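Local coordinates for protein SM80.1 Vicilin (Solanum melongena, PDB 5VF5) that probably serves as a 7S vicilin seed storage protein, built from two cupin domains and carrying a bound copper ion in one of them, at residues G254-Y260 against H325-A331; G273-M279 against V309-V315. All coordinates share one frame; numbering follows the deposited sequence.

Contact 1. Residues G254-Y260 against H325-A331; sequences GMVLPYY and HPITFIA. With CU (copper (II) ion), chain D; ACT (acetate ion), chain C.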
ATOM      1  N   GLY A 254     -16.608  -5.164 -15.027  1.00 16.27           N
ATOM      2  CA  GLY A 254     -16.652  -6.262 -14.090  1.00 14.96           C
ATOM      3  C   GLY A 254     -16.937  -5.844 -12.680  1.00 14.52           C
ATOM      4  O   GLY A 254     -17.004  -4.648 -12.354  1.00 14.92           O
ATOM      5  N   MET A 255     -17.072  -6.867 -11.835  1.00 13.33           N
ATOM      6  CA  MET A 255     -17.200  -6.683 -10.389  1.00 12.60           C
ATOM      7  C   MET A 255     -16.539  -7.849  -9.708  1.00 12.89           C
ATOM      8  O   MET A 255     -16.462  -8.927 -10.258  1.00 13.64           O
ATOM      9  CB  MET A 255     -18.651  -6.578  -9.935  1.00 14.32           C
ATOM     10  CG  MET A 255     -19.465  -7.840 -10.178  1.00 14.37           C
ATOM     11  SD  MET A 255     -21.201  -7.744  -9.668  1.00 15.91           S
ATOM     12  CE  MET A 255     -21.076  -7.684  -7.897  1.00 16.17           C
ATOM     13  N   VAL A 256     -16.041  -7.628  -8.496  1.00 10.90           N
ATOM     14  CA  VAL A 256     -15.661  -8.730  -7.623  1.00  9.90           C
ATOM     15  C   VAL A 256     -16.896  -9.129  -6.847  1.00 10.15           C
ATOM     16  O   VAL A 256     -17.631  -8.266  -6.319  1.00 12.31           O
ATOM     17  CB  VAL A 256     -14.446  -8.413  -6.720  1.00 10.66           C
ATOM     18  CG1 VAL A 256     -14.677  -7.273  -5.741  1.00 12.30           C
ATOM     19  CG2 VAL A 256     -14.014  -9.688  -5.986  1.00 11.49           C
ATOM     20  N   LEU A 257     -17.209 -10.414  -6.832  1.00 11.25           N
ATOM     21  CA  LEU A 257     -18.361 -10.883  -6.077  1.00 11.45           C
ATOM     22  C   LEU A 257     -18.183 -10.544  -4.579  1.00 10.74           C
ATOM     23  O   LEU A 257     -17.049 -10.517  -4.082  1.00 10.84           O
ATOM     24  CB  LEU A 257     -18.537 -12.382  -6.269  1.00 12.51           C
ATOM     25  CG  LEU A 257     -19.052 -12.746  -7.670  1.00 13.43           C
ATOM     26  CD1 LEU A 257     -19.068 -14.247  -7.821  1.00 14.58           C
ATOM     27  CD2 LEU A 257     -20.454 -12.229  -7.916  1.00 14.36           C
ATOM     28  N   PRO A 258     -19.292 -10.274  -3.864  1.00 10.62           N
ATOM     29  CA  PRO A 258     -19.149  -9.972  -2.454  1.00 10.16           C
ATOM     30  C   PRO A 258     -18.331 -11.033  -1.716  1.00  9.67           C
ATOM     31  O   PRO A 258     -18.493 -12.260  -1.943  1.00 10.87           O
ATOM     32  CB  PRO A 258     -20.590  -9.884  -1.965  1.00 11.50           C
ATOM     33  CG  PRO A 258     -21.396  -9.497  -3.196  1.00 15.31           C
ATOM     34  CD  PRO A 258     -20.701 -10.261  -4.300  1.00 12.24           C
ATOM     35  N   TYR A 259     -17.434 -10.564  -0.852  1.00  9.24           N
ATOM     36  CA  TYR A 259     -16.611 -11.473  -0.071  1.00  9.22           C
ATOM     37  C   TYR A 259     -16.235 -10.799   1.232  1.00  8.80           C
ATOM     38  O   TYR A 259     -16.507  -9.604   1.455  1.00  9.95           O
ATOM     39  CB  TYR A 259     -15.325 -11.814  -0.846  1.00  9.88           C
ATOM     40  CG  TYR A 259     -14.355 -10.642  -0.942  1.00  9.49           C
ATOM     41  CD1 TYR A 259     -14.467  -9.695  -1.969  1.00 10.81           C
ATOM     42  CD2 TYR A 259     -13.366 -10.448   0.005  1.00 10.77           C
ATOM     43  CE1 TYR A 259     -13.595  -8.605  -2.052  1.00 10.36           C
ATOM     44  CE2 TYR A 259     -12.501  -9.349  -0.066  1.00 11.15           C
ATOM     45  CZ  TYR A 259     -12.628  -8.428  -1.083  1.00  9.95           C
ATOM     46  OH  TYR A 259     -11.747  -7.368  -1.197  1.00 12.39           O
ATOM     47  N   TYR A 260     -15.625 -11.548   2.129  1.00  8.63           N
ATOM     48  CA  TYR A 260     -14.974 -10.949   3.294  1.00  9.67           C
ATOM     49  C   TYR A 260     -13.653 -11.641   3.587  1.00  8.94           C
ATOM     50  O   TYR A 260     -13.428 -12.804   3.189  1.00  9.73           O
ATOM     51  CB  TYR A 260     -15.896 -10.930   4.553  1.00  9.97           C
ATOM     52  CG  TYR A 260     -16.211 -12.302   5.130  1.00  9.16           C
ATOM     53  CD1 TYR A 260     -17.299 -13.064   4.698  1.00 10.36           C
ATOM     54  CD2 TYR A 260     -15.406 -12.858   6.100  1.00 10.48           C
ATOM     55  CE1 TYR A 260     -17.566 -14.314   5.239  1.00 11.14           C
ATOM     56  CE2 TYR A 260     -15.691 -14.102   6.652  1.00 11.11           C
ATOM     57  CZ  TYR A 260     -16.768 -14.834   6.197  1.00 10.50           C
ATOM     58  OH  TYR A 260     -17.075 -16.078   6.694  1.00 13.17           O
ATOM     59  N   HIS A 325     -15.799  -7.918   7.328  1.00 10.23           N
ATOM     60  CA  HIS A 325     -16.809  -7.069   6.706  1.00 10.86           C
ATOM     61  C   HIS A 325     -17.045  -7.448   5.255  1.00  9.66           C
ATOM     62  O   HIS A 325     -16.120  -7.386   4.457  1.00 10.08           O
ATOM     63  CB  HIS A 325     -16.389  -5.609   6.771  1.00 11.45           C
ATOM     64  CG  HIS A 325     -16.515  -4.988   8.132  1.00 12.47           C
ATOM     65  ND1 HIS A 325     -15.966  -5.560   9.261  1.00 13.50           N
ATOM     66  CD2 HIS A 325     -17.058  -3.811   8.529  1.00 14.85           C
ATOM     67  CE1 HIS A 325     -16.199  -4.777  10.296  1.00 12.01           C
ATOM     68  NE2 HIS A 325     -16.853  -3.712   9.880  1.00 12.42           N
ATOM     69  N   PRO A 326     -18.276  -7.819   4.905  1.00  9.49           N
ATOM     70  CA  PRO A 326     -18.608  -8.093   3.508  1.00 10.22           C
ATOM     71  C   PRO A 326     -18.385  -6.855   2.651  1.00  9.81           C
ATOM     72  O   PRO A 326     -18.766  -5.725   3.044  1.00 11.02           O
ATOM     73  CB  PRO A 326     -20.090  -8.485   3.557  1.00 10.46           C
ATOM     74  CG  PRO A 326     -20.246  -9.091   4.936  1.00 11.22           C
ATOM     75  CD  PRO A 326     -19.393  -8.170   5.793  1.00 10.84           C
ATOM     76  N   ILE A 327     -17.805  -7.043   1.478  1.00  9.55           N
ATOM     77  CA  ILE A 327     -17.473  -5.959   0.561  1.00  9.66           C
ATOM     78  C   ILE A 327     -17.603  -6.421  -0.873  1.00  9.49           C
ATOM     79  O   ILE A 327     -17.313  -7.569  -1.188  1.00  9.73           O
ATOM     80  CB  ILE A 327     -16.025  -5.451   0.863  1.00 11.56           C
ATOM     81  CG1 ILE A 327     -15.550  -4.355  -0.069  1.00 17.79           C
ATOM     82  CG2 ILE A 327     -15.004  -6.576   0.779  1.00 13.01           C
ATOM     83  CD1 ILE A 327     -15.711  -3.010   0.448  1.00 21.67           C
ATOM     84  N   THR A 328     -17.935  -5.490  -1.746  1.00 10.77           N
ATOM     85  CA  THR A 328     -17.896  -5.661  -3.193  1.00 11.09           C
ATOM     86  C   THR A 328     -17.397  -4.381  -3.822  1.00 10.08           C
ATOM     87  O   THR A 328     -17.614  -3.268  -3.298  1.00 11.65           O
ATOM     88  CB  THR A 328     -19.267  -6.092  -3.774  1.00 11.97           C
ATOM     89  OG1 THR A 328     -19.158  -6.358  -5.171  1.00 13.00           O
ATOM     90  CG2 THR A 328     -20.302  -5.016  -3.583  1.00 11.73           C
ATOM     91  N   PHE A 329     -16.753  -4.531  -4.956  1.00 10.70           N
ATOM     92  CA  PHE A 329     -16.304  -3.427  -5.816  1.00 10.90           C
ATOM     93  C   PHE A 329     -16.843  -3.677  -7.220  1.00 11.27           C
ATOM     94  O   PHE A 329     -16.729  -4.784  -7.732  1.00 11.36           O
ATOM     95  CB  PHE A 329     -14.794  -3.334  -5.914  1.00 11.20           C
ATOM     96  CG  PHE A 329     -14.086  -3.126  -4.611  1.00 11.58           C
ATOM     97  CD1 PHE A 329     -13.683  -4.202  -3.844  1.00 12.53           C
ATOM     98  CD2 PHE A 329     -13.780  -1.851  -4.160  1.00 12.97           C
ATOM     99  CE1 PHE A 329     -12.989  -4.007  -2.647  1.00 13.03           C
ATOM    100  CE2 PHE A 329     -13.098  -1.639  -2.986  1.00 13.39           C
ATOM    101  CZ  PHE A 329     -12.705  -2.718  -2.216  1.00 13.29           C
ATOM    102  N   ILE A 330     -17.325  -2.622  -7.859  1.00 11.65           N
ATOM    103  CA  ILE A 330     -17.901  -2.667  -9.182  1.00 12.92           C
ATOM    104  C   ILE A 330     -17.108  -1.616 -10.009  1.00 12.57           C
ATOM    105  O   ILE A 330     -17.152  -0.412  -9.729  1.00 14.01           O
ATOM    106  CB  ILE A 330     -19.398  -2.267  -9.187  1.00 13.98           C
ATOM    107  CG1 ILE A 330     -20.223  -3.266  -8.366  0.50 16.69           C
ATOM    108  CG2 ILE A 330     -19.902  -2.227 -10.612  0.50 16.13           C
ATOM    109  CD1 ILE A 330     -20.355  -2.865  -6.908  0.50 19.01           C
ATOM    110  N   ALA A 331     -16.366  -2.083 -10.992  1.00 12.14           N
ATOM    111  CA  ALA A 331     -15.641  -1.227 -11.903  1.00 13.40           C
ATOM    112  C   ALA A 331     -16.595  -0.371 -12.687  1.00 15.74           C
ATOM    113  O   ALA A 331     -17.680  -0.803 -13.108  1.00 18.09           O
ATOM    114  CB  ALA A 331     -14.758  -2.043 -12.824  1.00 14.74           C
TER
HETATM  115 CU    CU D 503     -18.034  -2.564  11.017  0.50 15.06          CU
HETATM  116  C   ACT C 502      -8.405  -7.633  -0.355  1.00 13.12           C
HETATM  117  O   ACT C 502      -7.414  -8.395  -0.132  1.00 14.90           O
HETATM  118  OXT ACT C 502      -9.500  -7.840   0.214  1.00 12.25           O
HETATM  119  CH3 ACT C 502      -8.342  -6.478  -1.324  1.00 14.38           C
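T328 OG1 gives its hydrogen to V256 O over 2.7 Å, almost straight along the C=O axis. The hydroxyl sits opposite the backbone N of T328 (chi1 -175°), a torsion that places OG1 within reach of V256 O. Beyond the bend at chi3, the methyl CE of M255 passes the same hydroxyl. Strand 254-260 has one residue more than its antiparallel partner here, a beta bulge at L257 and P258 facing T328. V256 O therefore turns to the threonine hydroxyl, and F329 N, close to V256 CG1, is buried without a partner. Regular pairing returns at Y259 and I327, whose backbone N and O atoms bond both ways, I327 N reaching Y259 O at 2.9 Å.

On the barrel's inner face, I327 CG2 lies over the Y259 ring, 3.8 Å from its centroid and 20° off the normal. Y259 OH donates to OXT of an acetate, probably from the crystallisation liquor, at 2.7 Å; K351, R266 and N261 also hydrogen-bond this anion. V256 CG1 meets the edge of the F329 ring in its plane, 3.7 Å from F329 CD1. H325 NE2 binds copper at 2.0 Å with C281 and H283, while its ND1 is hydrogen-bonded to A323 O. The bulged antiparallel pair, with Y259, I327 and F329 turned to the barrel interior and H325 at a metal site, belongs to the beta-barrel of the C-terminal cupin domain.

Contact 2. Residues G273-M279 against V309-V315; sequences GNARFEM and VRGNLNV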
ATOM      1  N   GLY A 273      -8.168   3.462 -12.625  1.00 17.57           N
ATOM      2  CA  GLY A 273      -9.596   3.356 -12.776  1.00 16.56           C
ATOM      3  C   GLY A 273     -10.433   3.859 -11.630  1.00 15.52           C
ATOM      4  O   GLY A 273      -9.949   4.602 -10.753  1.00 18.87           O
ATOM      5  N   ASN A 274     -11.701   3.451 -11.667  1.00 15.26           N
ATOM      6  CA  ASN A 274     -12.729   3.896 -10.741  1.00 16.55           C
ATOM      7  C   ASN A 274     -13.621   2.727 -10.394  1.00 14.50           C
ATOM      8  O   ASN A 274     -13.848   1.806 -11.209  1.00 15.26           O
ATOM      9  CB  ASN A 274     -13.618   4.922 -11.445  1.00 18.12           C
ATOM     10  CG  ASN A 274     -12.936   6.217 -11.671  1.00 23.07           C
ATOM     11  OD1 ASN A 274     -12.487   6.847 -10.737  1.00 29.55           O
ATOM     12  ND2 ASN A 274     -12.784   6.592 -12.924  1.00 22.78           N
ATOM     13  N   ALA A 275     -14.146   2.752  -9.181  1.00 13.75           N
ATOM     14  CA  ALA A 275     -15.129   1.778  -8.771  1.00 13.44           C
ATOM     15  C   ALA A 275     -16.133   2.327  -7.781  1.00 14.30           C
ATOM     16  O   ALA A 275     -15.860   3.280  -7.044  1.00 16.95           O
ATOM     17  CB  ALA A 275     -14.435   0.524  -8.200  1.00 15.17           C
ATOM     18  N   ARG A 276     -17.279   1.684  -7.755  1.00 14.65           N
ATOM     19  CA  ARG A 276     -18.311   1.827  -6.722  1.00 15.95           C
ATOM     20  C   ARG A 276     -18.024   0.706  -5.728  1.00 14.80           C
ATOM     21  O   ARG A 276     -17.748  -0.405  -6.146  1.00 16.57           O
ATOM     22  CB  ARG A 276     -19.698   1.661  -7.429  1.00 20.96           C
ATOM     23  CG  ARG A 276     -20.958   1.219  -6.716  1.00 26.59           C
ATOM     24  CD  ARG A 276     -22.111   1.016  -7.744  1.00 28.92           C
ATOM     25  NE  ARG A 276     -23.379   0.667  -7.098  1.00 29.31           N
ATOM     26  CZ  ARG A 276     -24.375  -0.044  -7.649  1.00 27.48           C
ATOM     27  NH1 ARG A 276     -24.277  -0.498  -8.889  1.00 24.97           N
ATOM     28  NH2 ARG A 276     -25.492  -0.310  -6.951  1.00 26.64           N
ATOM     29  N   PHE A 277     -18.042   0.985  -4.432  1.00 12.74           N
ATOM     30  CA  PHE A 277     -17.980  -0.045  -3.430  1.00 12.28           C
ATOM     31  C   PHE A 277     -19.211  -0.073  -2.574  1.00 11.16           C
ATOM     32  O   PHE A 277     -19.825   0.980  -2.327  1.00 12.20           O
ATOM     33  CB  PHE A 277     -16.720   0.064  -2.578  1.00 13.41           C
ATOM     34  CG  PHE A 277     -16.691   1.242  -1.642  1.00 14.45           C
ATOM     35  CD1 PHE A 277     -17.190   1.106  -0.352  1.00 14.64           C
ATOM     36  CD2 PHE A 277     -16.140   2.455  -2.019  1.00 15.70           C
ATOM     37  CE1 PHE A 277     -17.147   2.169   0.543  1.00 15.55           C
ATOM     38  CE2 PHE A 277     -16.120   3.529  -1.143  1.00 16.17           C
ATOM     39  CZ  PHE A 277     -16.645   3.383   0.135  1.00 16.10           C
ATOM     40  N   GLU A 278     -19.539  -1.229  -2.035  1.00 11.91           N
ATOM     41  CA  GLU A 278     -20.573  -1.369  -1.009  1.00 11.08           C
ATOM     42  C   GLU A 278     -20.030  -2.322   0.038  1.00 10.44           C
ATOM     43  O   GLU A 278     -19.505  -3.390  -0.317  1.00 10.33           O
ATOM     44  CB  GLU A 278     -21.874  -1.927  -1.555  1.00 13.04           C
ATOM     45  CG  GLU A 278     -22.490  -1.055  -2.621  1.00 13.15           C
ATOM     46  CD  GLU A 278     -23.935  -1.408  -2.936  1.00 17.52           C
ATOM     47  OE1 GLU A 278     -24.391  -2.524  -2.543  1.00 18.20           O
ATOM     48  OE2 GLU A 278     -24.626  -0.542  -3.581  1.00 21.70           O
ATOM     49  N   MET A 279     -20.095  -1.954   1.286  1.00 11.00           N
ATOM     50  CA  MET A 279     -19.636  -2.702   2.427  1.00 11.17           C
ATOM     51  C   MET A 279     -20.800  -2.819   3.407  1.00 12.05           C
ATOM     52  O   MET A 279     -21.624  -1.886   3.525  1.00 14.33           O
ATOM     53  CB  MET A 279     -18.419  -2.004   3.070  0.50 14.71           C
ATOM     54  CG  MET A 279     -17.682  -2.821   4.126  0.50 13.64           C
ATOM     55  SD  MET A 279     -15.981  -2.308   4.457  0.50 16.15           S
ATOM     56  CE  MET A 279     -16.307  -0.685   5.097  0.50 17.65           C
ATOM     57  N   VAL A 309     -22.472   0.932   3.846  1.00 15.78           N
ATOM     58  CA  VAL A 309     -21.340   1.808   3.719  1.00 14.62           C
ATOM     59  C   VAL A 309     -20.892   1.813   2.264  1.00 16.12           C
ATOM     60  O   VAL A 309     -20.494   0.804   1.731  1.00 16.06           O
ATOM     61  CB  VAL A 309     -20.189   1.412   4.663  1.00 17.20           C
ATOM     62  CG1 VAL A 309     -18.987   2.306   4.484  1.00 20.78           C
ATOM     63  CG2 VAL A 309     -20.650   1.414   6.117  1.00 21.90           C
ATOM     64  N   ARG A 310     -21.053   2.940   1.587  1.00 17.44           N
ATOM     65  CA  ARG A 310     -20.915   3.023   0.155  1.00 16.23           C
ATOM     66  C   ARG A 310     -20.161   4.242  -0.276  1.00 16.06           C
ATOM     67  O   ARG A 310     -20.098   5.251   0.413  1.00 18.79           O
ATOM     68  CB  ARG A 310     -22.248   2.980  -0.533  1.00 18.31           C
ATOM     69  CG  ARG A 310     -23.066   1.774  -0.156  1.00 21.83           C
ATOM     70  CD  ARG A 310     -24.400   1.778  -0.784  1.00 25.94           C
ATOM     71  NE  ARG A 310     -25.133   0.563  -0.450  1.00 22.01           N
ATOM     72  CZ  ARG A 310     -26.402   0.372  -0.797  1.00 22.95           C
ATOM     73  NH1 ARG A 310     -27.058   1.314  -1.484  1.00 26.70           N
ATOM     74  NH2 ARG A 310     -27.019  -0.745  -0.472  1.00 20.54           N
ATOM     75  N   GLY A 311     -19.592   4.134  -1.456  1.00 13.39           N
ATOM     76  CA  GLY A 311     -18.906   5.219  -2.062  1.00 14.60           C
ATOM     77  C   GLY A 311     -18.322   4.895  -3.398  1.00 14.19           C
ATOM     78  O   GLY A 311     -18.541   3.812  -3.969  1.00 17.97           O
ATOM     79  N   ASN A 312     -17.536   5.842  -3.857  1.00 14.46           N
ATOM     80  CA  ASN A 312     -16.793   5.730  -5.074  1.00 15.49           C
ATOM     81  C   ASN A 312     -15.337   5.931  -4.772  1.00 15.75           C
ATOM     82  O   ASN A 312     -14.968   6.687  -3.866  1.00 19.28           O
ATOM     83  CB  ASN A 312     -17.372   6.726  -6.104  1.00 20.62           C
ATOM     84  CG  ASN A 312     -18.766   6.243  -6.578  1.00 21.04           C
ATOM     85  OD1 ASN A 312     -19.779   6.491  -5.914  1.00 30.79           O
ATOM     86  ND2 ASN A 312     -18.782   5.399  -7.602  1.00 30.04           N
ATOM     87  N   LEU A 313     -14.523   5.160  -5.480  1.00 14.45           N
ATOM     88  CA  LEU A 313     -13.096   5.214  -5.372  1.00 13.22           C
ATOM     89  C   LEU A 313     -12.420   5.619  -6.670  1.00 12.97           C
ATOM     90  O   LEU A 313     -12.740   5.082  -7.739  1.00 16.49           O
ATOM     91  CB  LEU A 313     -12.557   3.835  -4.936  1.00 13.95           C
ATOM     92  CG  LEU A 313     -12.887   3.413  -3.532  1.00 15.12           C
ATOM     93  CD1 LEU A 313     -12.602   1.937  -3.358  1.00 15.41           C
ATOM     94  CD2 LEU A 313     -12.089   4.261  -2.538  1.00 18.26           C
ATOM     95  N   ASN A 314     -11.455   6.521  -6.547  1.00 13.48           N
ATOM     96  CA  ASN A 314     -10.681   7.039  -7.653  1.00 13.25           C
ATOM     97  C   ASN A 314      -9.203   6.805  -7.384  1.00 12.63           C
ATOM     98  O   ASN A 314      -8.786   6.497  -6.248  1.00 12.25           O
ATOM     99  CB  ASN A 314     -10.848   8.573  -7.747  1.00 16.98           C
ATOM    100  CG  ASN A 314     -12.260   9.010  -7.704  1.00 19.72           C
ATOM    101  OD1 ASN A 314     -12.599   9.984  -6.988  1.00 24.10           O
ATOM    102  ND2 ASN A 314     -13.102   8.347  -8.467  1.00 23.42           N
ATOM    103  N   VAL A 315      -8.405   7.010  -8.418  1.00 14.98           N
ATOM    104  CA  VAL A 315      -6.965   6.827  -8.313  1.00 13.68           C
ATOM    105  C   VAL A 315      -6.391   7.612  -7.119  1.00 13.54           C
ATOM    106  O   VAL A 315      -6.674   8.787  -6.946  1.00 16.07           O
ATOM    107  CB  VAL A 315      -6.248   7.182  -9.622  1.00 16.27           C
ATOM    108  CG1 VAL A 315      -4.738   7.235  -9.415  1.00 17.12           C
ATOM    109  CG2 VAL A 315      -6.593   6.190 -10.706  1.00 17.76           C
TER
HETATM  110  O   HOH W   1      -9.733   7.547 -10.925  1.00 20.88           O
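The carboxylate of E278 and the guanidinium of R310 lie stacked, their planes only 1° apart. E278 OE2 sits over one face of the guanidinium, toward its rim, 3.4 Å from R310 NE. No N-H of R310 points at it, so between these two the salt bridge is one of charge alone. R276 NH2 adds a weak bond of 3.5 Å to E278 OE2, so one glutamate oxygen serves two arginines.

The other side of the sheet is apolar. F277 has CG between its backbone N and carbonyl carbon (chi1 70°), which brings the ring across to the opposite strand. It rests by one face on the backbone at G311, with G311 N 3.4 Å from F277 CZ. L313 CG approaches the same ring obliquely, 3.7 Å from F277 CD2. The backbones hold a regular antiparallel register from A275-L313 to M279-V309, with L313 N reaching A275 O at 2.8 Å.

Further along the pair, the amides of N274 and N314 stand nearly perpendicular, 84° apart. N314 ND2 donates to N274 OD1 at 2.8 Å, coming in tilted from the carbonyl plane. A water also donates to N274 OD1 and accepts from V315 N. The chemistry thus divides by face: apolar groups turn into the cupin barrel, while on the outer face one oxygen of E278 is shared between R310 and, weakly, R276, which probably favours the ionised carboxylate.

In the fold
Contact 2 is nested along the chain within the loop closed by contact 1, and their centres lie about 10 Å apart. Strands 275-279 and 327-331 are direct neighbours, so strand 327-331 runs between 254-260 and 275-279 and the order continues to 309-313. Probable hydrogen bonds fasten this middle seam: I330 N to R276 O at 2.8 Å and T328 N to E278 O at 3.0 Å. Inside the barrel, F277 of contact 2 touches F329 of contact 1, and M279 touches I327. The copper lies close to both contacts: H325 of contact 1 binds it, as does C281, two residues after M279 on the same strand; the side chain of M279 is about 6 Å from the ion.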